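Matching sites in citrate synthase from Pyrobaculum aerophilum, a protein that probably catalyses the condensation of oxaloacetate with acetyl-CoA and water to give citrate and CoA in the tricarboxylic acid cycle (PDB 2IBP (chain A, 1.60 Å), residues L206-H211 and F367-V372), and in its relative citrate synthase from Metallosphaera sedula (PDB 6ABY (chain B, 2.00 Å), residues V171-H176 and F328-V333). One frame, after least-squares fit of the local backbone (RMSD 0.52 Å); residues are numbered along the deposited sequences.

Structure 1 (2IBP); sequences LYLILH and FAMSRV.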
loop_
_atom_site.group_PDB
_atom_site.type_symbol
_atom_site.label_atom_id
_atom_site.label_comp_id
_atom_site.label_asym_id
_atom_site.label_seq_id
_atom_site.Cartn_x
_atom_site.Cartn_y
_atom_site.Cartn_z
ATOM N N LEU A 206 -13.693 24.218 -0.070
ATOM C CA LEU A 206 -13.514 24.222 1.372
ATOM C C LEU A 206 -13.224 22.818 1.873
ATOM O O LEU A 206 -12.299 22.601 2.648
ATOM C CB LEU A 206 -14.755 24.777 2.068
ATOM C CG LEU A 206 -14.651 24.910 3.578
ATOM C CD1 LEU A 206 -13.471 25.814 3.973
ATOM C CD2 LEU A 206 -15.996 25.464 4.110
ATOM N N TYR A 207 -14.015 21.852 1.422
ATOM C CA TYR A 207 -13.806 20.474 1.844
ATOM C C TYR A 207 -12.382 20.029 1.498
ATOM O O TYR A 207 -11.691 19.420 2.314
ATOM C CB TYR A 207 -14.810 19.551 1.171
ATOM C CG TYR A 207 -14.622 18.108 1.590
ATOM C CD1 TYR A 207 -15.336 17.571 2.658
ATOM C CD2 TYR A 207 -13.671 17.314 0.974
ATOM C CE1 TYR A 207 -15.121 16.273 3.062
ATOM C CE2 TYR A 207 -13.451 16.032 1.384
ATOM C CZ TYR A 207 -14.167 15.524 2.426
ATOM O OH TYR A 207 -13.925 14.239 2.831
ATOM N N LEU A 208 -11.939 20.384 0.298
ATOM C CA LEU A 208 -10.615 19.978 -0.147
ATOM C C LEU A 208 -9.549 20.609 0.738
ATOM O O LEU A 208 -8.572 19.971 1.100
ATOM C CB LEU A 208 -10.389 20.313 -1.618
ATOM C CG LEU A 208 -11.233 19.583 -2.650
ATOM C CD1 LEU A 208 -10.930 20.100 -4.029
ATOM C CD2 LEU A 208 -11.081 18.075 -2.602
ATOM N N ILE A 209 -9.705 21.888 1.052
ATOM C CA ILE A 209 -8.755 22.523 1.952
ATOM C C ILE A 209 -8.748 21.820 3.303
ATOM O O ILE A 209 -7.708 21.479 3.848
ATOM C CB ILE A 209 -9.144 23.999 2.203
ATOM C CG1 ILE A 209 -8.953 24.796 0.911
ATOM C CG2 ILE A 209 -8.341 24.580 3.373
ATOM C CD1 ILE A 209 -9.480 26.218 0.974
ATOM N N LEU A 210 -9.936 21.575 3.836
ATOM C CA LEU A 210 -10.051 21.081 5.196
ATOM C C LEU A 210 -9.522 19.691 5.414
ATOM O O LEU A 210 -9.153 19.371 6.526
ATOM C CB LEU A 210 -11.484 21.147 5.699
ATOM C CG LEU A 210 -12.068 22.553 5.887
ATOM C CD1 LEU A 210 -13.533 22.378 6.301
ATOM C CD2 LEU A 210 -11.282 23.398 6.884
ATOM N N HIS A 211 -9.480 18.873 4.369
ATOM C CA HIS A 211 -9.037 17.491 4.528
ATOM C C HIS A 211 -7.696 17.206 3.889
ATOM O O HIS A 211 -7.281 16.051 3.819
ATOM C CB HIS A 211 -10.121 16.564 3.973
ATOM C CG HIS A 211 -11.413 16.664 4.733
ATOM N ND1 HIS A 211 -12.293 17.710 4.558
ATOM C CD2 HIS A 211 -11.937 15.888 5.715
ATOM C CE1 HIS A 211 -13.293 17.590 5.419
ATOM N NE2 HIS A 211 -13.111 16.480 6.119
ATOM N N PHE A 367 -12.557 12.550 -0.467
ATOM C CA PHE A 367 -11.534 12.673 0.570
ATOM C C PHE A 367 -10.125 12.454 -0.055
ATOM O O PHE A 367 -9.184 13.186 0.244
ATOM C CB PHE A 367 -11.784 11.650 1.681
ATOM C CG PHE A 367 -10.799 11.725 2.807
ATOM C CD1 PHE A 367 -11.041 12.501 3.923
ATOM C CD2 PHE A 367 -9.610 11.014 2.746
ATOM C CE1 PHE A 367 -10.123 12.541 4.968
ATOM C CE2 PHE A 367 -8.708 11.043 3.791
ATOM C CZ PHE A 367 -8.980 11.785 4.912
ATOM N N ALA A 368 -9.988 11.438 -0.903
ATOM C CA ALA A 368 -8.735 11.176 -1.626
ATOM C C ALA A 368 -8.325 12.386 -2.483
ATOM O O ALA A 368 -7.139 12.717 -2.591
ATOM C CB ALA A 368 -8.881 9.919 -2.523
ATOM N N MET A 369 -9.293 13.015 -3.141
ATOM C CA MET A 369 -9.014 14.228 -3.930
ATOM C C MET A 369 -8.408 15.318 -3.061
ATOM O O MET A 369 -7.577 16.092 -3.528
ATOM C CB MET A 369 -10.290 14.762 -4.579
ATOM C CG MET A 369 -10.723 13.927 -5.751
ATOM S SD MET A 369 -12.457 14.198 -6.148
ATOM C CE MET A 369 -12.597 15.972 -5.958
ATOM N N SER A 370 -8.838 15.398 -1.812
ATOM C CA SER A 370 -8.285 16.354 -0.892
ATOM C C SER A 370 -6.898 15.934 -0.385
ATOM O O SER A 370 -5.895 16.659 -0.511
ATOM C CB SER A 370 -9.198 16.509 0.319
ATOM O OG SER A 370 -8.606 17.358 1.263
ATOM N N ARG A 371 -6.869 14.736 0.189
ATOM C CA ARG A 371 -5.706 14.233 0.893
ATOM C C ARG A 371 -4.510 13.869 0.032
ATOM O O ARG A 371 -3.400 13.782 0.535
ATOM C CB ARG A 371 -6.116 13.029 1.733
ATOM C CG ARG A 371 -5.025 12.436 2.593
ATOM C CD ARG A 371 -4.419 13.413 3.595
ATOM N NE ARG A 371 -5.469 14.094 4.370
ATOM C CZ ARG A 371 -5.983 13.636 5.509
ATOM N NH1 ARG A 371 -5.457 12.587 6.129
ATOM N NH2 ARG A 371 -6.987 14.269 6.088
ATOM N N VAL A 372 -4.728 13.726 -1.266
ATOM C CA VAL A 372 -3.634 13.352 -2.151
ATOM C C VAL A 372 -2.466 14.328 -2.008
ATOM O O VAL A 372 -1.297 13.921 -2.041
ATOM C CB VAL A 372 -4.084 13.213 -3.602
ATOM C CG1 VAL A 372 -4.723 14.489 -4.090
ATOM C CG2 VAL A 372 -2.903 12.761 -4.479
#
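Arg371 grips the backbone O of His211 side-on with two nitrogens, NE at 2.7 Å (N-H...O angle 146°) and NH2 at 2.9 Å. The bonds tie the residue just after helix 198-210 to helix 363-382 in the buried helical core. Bends at chi2 (59°) and chi3 (50°) bring the guanidinium back to this carbonyl. His211 CD2 lies 3.9 Å from Phe367 CE1, the side chains crossing at about a right angle. His211 ND1 donates to Tyr207 O at 2.9 Å, which helps fix the ring's rotation. The Tyr207 ring lies against the His211 ring. Tyr207 OH reaches Phe367 CD1 at 3.5 Å. Ser370 CB meets His211 CB; its OG bonds to Leu208 O, though OG is crowded in the model and its position doubtful. Leu208 CD2 touches Met369 CB at 3.9 Å. Further out, Met369 packs on helix 141-169, and His211 borders the predicted active-site residue Asp346.

Structure 2 (6ABY); sequences VSLMLH and FASARV. With OAA (oxaloacetate ion), chain C.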
loop_
_atom_site.group_PDB
_atom_site.type_symbol
_atom_site.label_atom_id
_atom_site.label_comp_id
_atom_site.label_asym_id
_atom_site.label_seq_id
_atom_site.Cartn_x
_atom_site.Cartn_y
_atom_site.Cartn_z
ATOM N N VAL B 171 -13.650 25.008 0.264
ATOM C CA VAL B 171 -13.335 24.954 1.704
ATOM C C VAL B 171 -13.290 23.483 2.153
ATOM O O VAL B 171 -12.339 23.115 2.883
ATOM C CB VAL B 171 -14.304 25.828 2.516
ATOM C CG1 VAL B 171 -14.200 25.544 4.008
ATOM C CG2 VAL B 171 -14.075 27.312 2.248
ATOM N N SER B 172 -14.286 22.676 1.827
ATOM C CA SER B 172 -14.342 21.243 2.242
ATOM C C SER B 172 -13.074 20.487 1.810
ATOM O O SER B 172 -12.599 19.650 2.570
ATOM C CB SER B 172 -15.578 20.600 1.704
ATOM O OG SER B 172 -16.724 21.263 2.207
ATOM N N LEU B 173 -12.566 20.761 0.612
ATOM C CA LEU B 173 -11.346 20.118 0.063
ATOM C C LEU B 173 -10.133 20.599 0.853
ATOM O O LEU B 173 -9.334 19.727 1.284
ATOM C CB LEU B 173 -11.217 20.402 -1.431
ATOM C CG LEU B 173 -12.297 19.755 -2.307
ATOM C CD1 LEU B 173 -12.074 20.125 -3.760
ATOM C CD2 LEU B 173 -12.341 18.253 -2.123
ATOM N N MET B 174 -10.022 21.904 1.096
ATOM C CA MET B 174 -8.868 22.472 1.843
ATOM C C MET B 174 -8.807 21.764 3.203
ATOM O O MET B 174 -7.687 21.373 3.591
ATOM C CB MET B 174 -8.950 23.982 2.045
ATOM C CG MET B 174 -8.659 24.771 0.762
ATOM S SD MET B 174 -8.550 26.564 1.011
ATOM C CE MET B 174 -10.291 26.984 1.137
ATOM N N LEU B 175 -9.959 21.515 3.824
ATOM C CA LEU B 175 -10.024 20.936 5.187
ATOM C C LEU B 175 -9.491 19.498 5.209
ATOM O O LEU B 175 -9.156 19.066 6.323
ATOM C CB LEU B 175 -11.456 20.971 5.705
ATOM C CG LEU B 175 -12.007 22.363 6.004
ATOM C CD1 LEU B 175 -13.436 22.273 6.472
ATOM C CD2 LEU B 175 -11.149 23.130 6.991
ATOM N N HIS B 176 -9.473 18.775 4.071
ATOM C CA HIS B 176 -9.092 17.342 4.011
ATOM C C HIS B 176 -7.682 17.164 3.430
ATOM O O HIS B 176 -7.227 16.024 3.338
ATOM C CB HIS B 176 -10.127 16.535 3.229
ATOM C CG HIS B 176 -11.446 16.398 3.902
ATOM N ND1 HIS B 176 -12.426 17.363 3.801
ATOM C CD2 HIS B 176 -11.974 15.390 4.629
ATOM C CE1 HIS B 176 -13.487 16.969 4.479
ATOM N NE2 HIS B 176 -13.232 15.769 5.006
ATOM N N PHE B 328 -12.455 12.510 -0.421
ATOM C CA PHE B 328 -11.428 12.617 0.636
ATOM C C PHE B 328 -10.056 12.375 -0.002
ATOM O O PHE B 328 -9.145 13.190 0.168
ATOM C CB PHE B 328 -11.835 11.706 1.800
ATOM C CG PHE B 328 -11.022 11.811 3.066
ATOM C CD1 PHE B 328 -11.624 11.734 4.308
ATOM C CD2 PHE B 328 -9.646 11.958 3.028
ATOM C CE1 PHE B 328 -10.868 11.791 5.473
ATOM C CE2 PHE B 328 -8.890 12.009 4.192
ATOM C CZ PHE B 328 -9.497 11.905 5.416
ATOM N N ALA B 329 -9.884 11.313 -0.774
ATOM C CA ALA B 329 -8.577 11.017 -1.392
ATOM C C ALA B 329 -8.190 12.159 -2.353
ATOM O O ALA B 329 -6.975 12.466 -2.464
ATOM C CB ALA B 329 -8.594 9.679 -2.072
ATOM N N SER B 330 -9.147 12.788 -3.052
ATOM C CA SER B 330 -8.828 13.845 -4.051
ATOM C C SER B 330 -8.090 15.021 -3.370
ATOM O O SER B 330 -7.294 15.684 -4.042
ATOM C CB SER B 330 -10.059 14.335 -4.790
ATOM O OG SER B 330 -10.906 15.134 -3.967
ATOM N N ALA B 331 -8.394 15.296 -2.106
ATOM C CA ALA B 331 -7.749 16.322 -1.258
ATOM C C ALA B 331 -6.511 15.769 -0.573
ATOM O O ALA B 331 -5.445 16.442 -0.642
ATOM C CB ALA B 331 -8.694 16.816 -0.219
ATOM N N ARG B 332 -6.638 14.614 0.077
ATOM C CA ARG B 332 -5.558 14.100 0.949
ATOM C C ARG B 332 -4.319 13.715 0.130
ATOM O O ARG B 332 -3.223 13.652 0.729
ATOM C CB ARG B 332 -6.060 12.923 1.788
ATOM C CG ARG B 332 -5.044 12.422 2.811
ATOM C CD ARG B 332 -4.514 13.508 3.757
ATOM N NE ARG B 332 -5.568 14.153 4.539
ATOM C CZ ARG B 332 -6.121 13.631 5.633
ATOM N NH1 ARG B 332 -5.759 12.435 6.077
ATOM N NH2 ARG B 332 -7.097 14.267 6.240
ATOM N N VAL B 333 -4.466 13.416 -1.158
ATOM C CA VAL B 333 -3.319 13.092 -2.061
ATOM C C VAL B 333 -2.252 14.200 -1.993
ATOM O O VAL B 333 -1.055 13.894 -2.134
ATOM C CB VAL B 333 -3.755 12.821 -3.509
ATOM C CG1 VAL B 333 -4.364 14.040 -4.213
ATOM C CG2 VAL B 333 -2.600 12.295 -4.322
HETATM O O1 OAA C . -6.716 10.286 12.890
HETATM O O2 OAA C . -5.657 11.479 11.301
HETATM O O4 OAA C . -7.325 11.460 8.208
HETATM O O5 OAA C . -8.209 13.355 8.668
HETATM O O3 OAA C . -8.885 12.453 10.972
HETATM C C1 OAA C . -6.613 10.761 11.717
HETATM C C2 OAA C . -7.733 10.467 10.739
HETATM C C3 OAA C . -8.232 11.762 10.205
HETATM C C4 OAA C . -7.922 12.199 8.986
HETATM O O HOH W 1 -7.370 17.237 7.090
#
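Arg332 NE donates to the backbone O of His176 at 2.8 Å, N-H...O angle 147°; Arg332 NH2 reaches His176 O weakly, at 3.4 Å. Bends at chi2 (54°) and chi3 (59°) bring the guanidinium back to this carbonyl. His176 CD2 lies 3.9 Å from Phe328 CE1, the side chains crossing at about a right angle. His176 ND1 donates to Ser172 O at 2.6 Å, which helps fix the ring's rotation. Ser172 OG turns to Val168 O in its own helix. Ala331 CB meets His176 CB and lies 3.3 Å from Leu173 O. Leu173 CD2 touches Ser330 OG at 3.9 Å; that hydroxyl is bonded to Ile327 O. Arg332 belongs to the oxaloacetate site: NH1 donates to O4 at 2.8 Å and NH2 to O5 at 2.8 Å, both nearly straight. Arg262, His253 and Asn182 also bond the oxaloacetate. The carbonyl of His176 probably helps position this substrate-binding arginine.

Structure 1 against structure 2
Leu206(A) is exchanged for Val171(B); neither touches the other segment, and CD2 of Leu206(A) and CG2 of Val171(B) have no counterpart. Their CA atoms stand 0.8 Å apart after superposition. At Tyr207(A) against Ser172(B) the CA atoms are 1.0 Å apart. The phenol ring has no counterpart in the serine; His176(B) CE1 stands 2.3 Å apart from the place of Tyr207(A) CE1 after superposition. Two contacts of structure 1, Tyr207(A) CE1 to His211(A) CE1 at 3.3 Å and Tyr207(A) OH to Phe367(A) CD1 at 3.5 Å, are absent for His176(B) and Phe328(B). Ile209(A) against Met174(B) is also remote; CD1 of Ile209(A) and SD of Met174(B) fall 1.0 Å apart.

Met369(A) matches Ser330(B). The CB atoms coincide; CG, SD and CE of Met369(A) have no counterpart. Chi1 is -75° in Met369(A) and 72° in Ser330(B), whose OG has no counterpart. The touch on Leu208(A) / Leu173(B) is kept, although that leucine shifts, its CG atoms 1.1 Å apart.

Ser370(A) stands against Ala331(B), with the CB atoms in the same place. The bond from Ser370(A) OG to Leu208(A) O cannot form in structure 2, which has no hydroxyl there. The approach of OG to Tyr207(A) O at 3.9 Å is also absent; crowding makes the place of OG less sure. CB still meets Leu208(A) O / Leu173(B) O and His211(A) CB / His176(B) CB.

Arg371(A) and Arg332(B) coincide within the error and keep the NE bond to the carbonyl of His211(A) or His176(B). The ring bond also persists, from His211(A) ND1 to Tyr207(A) O and from His176(B) ND1 to Ser172(B) O, since it uses a backbone oxygen. Oxaloacetate touches Phe328(B) and Arg332(B); no ligand is modelled at that place in structure 1.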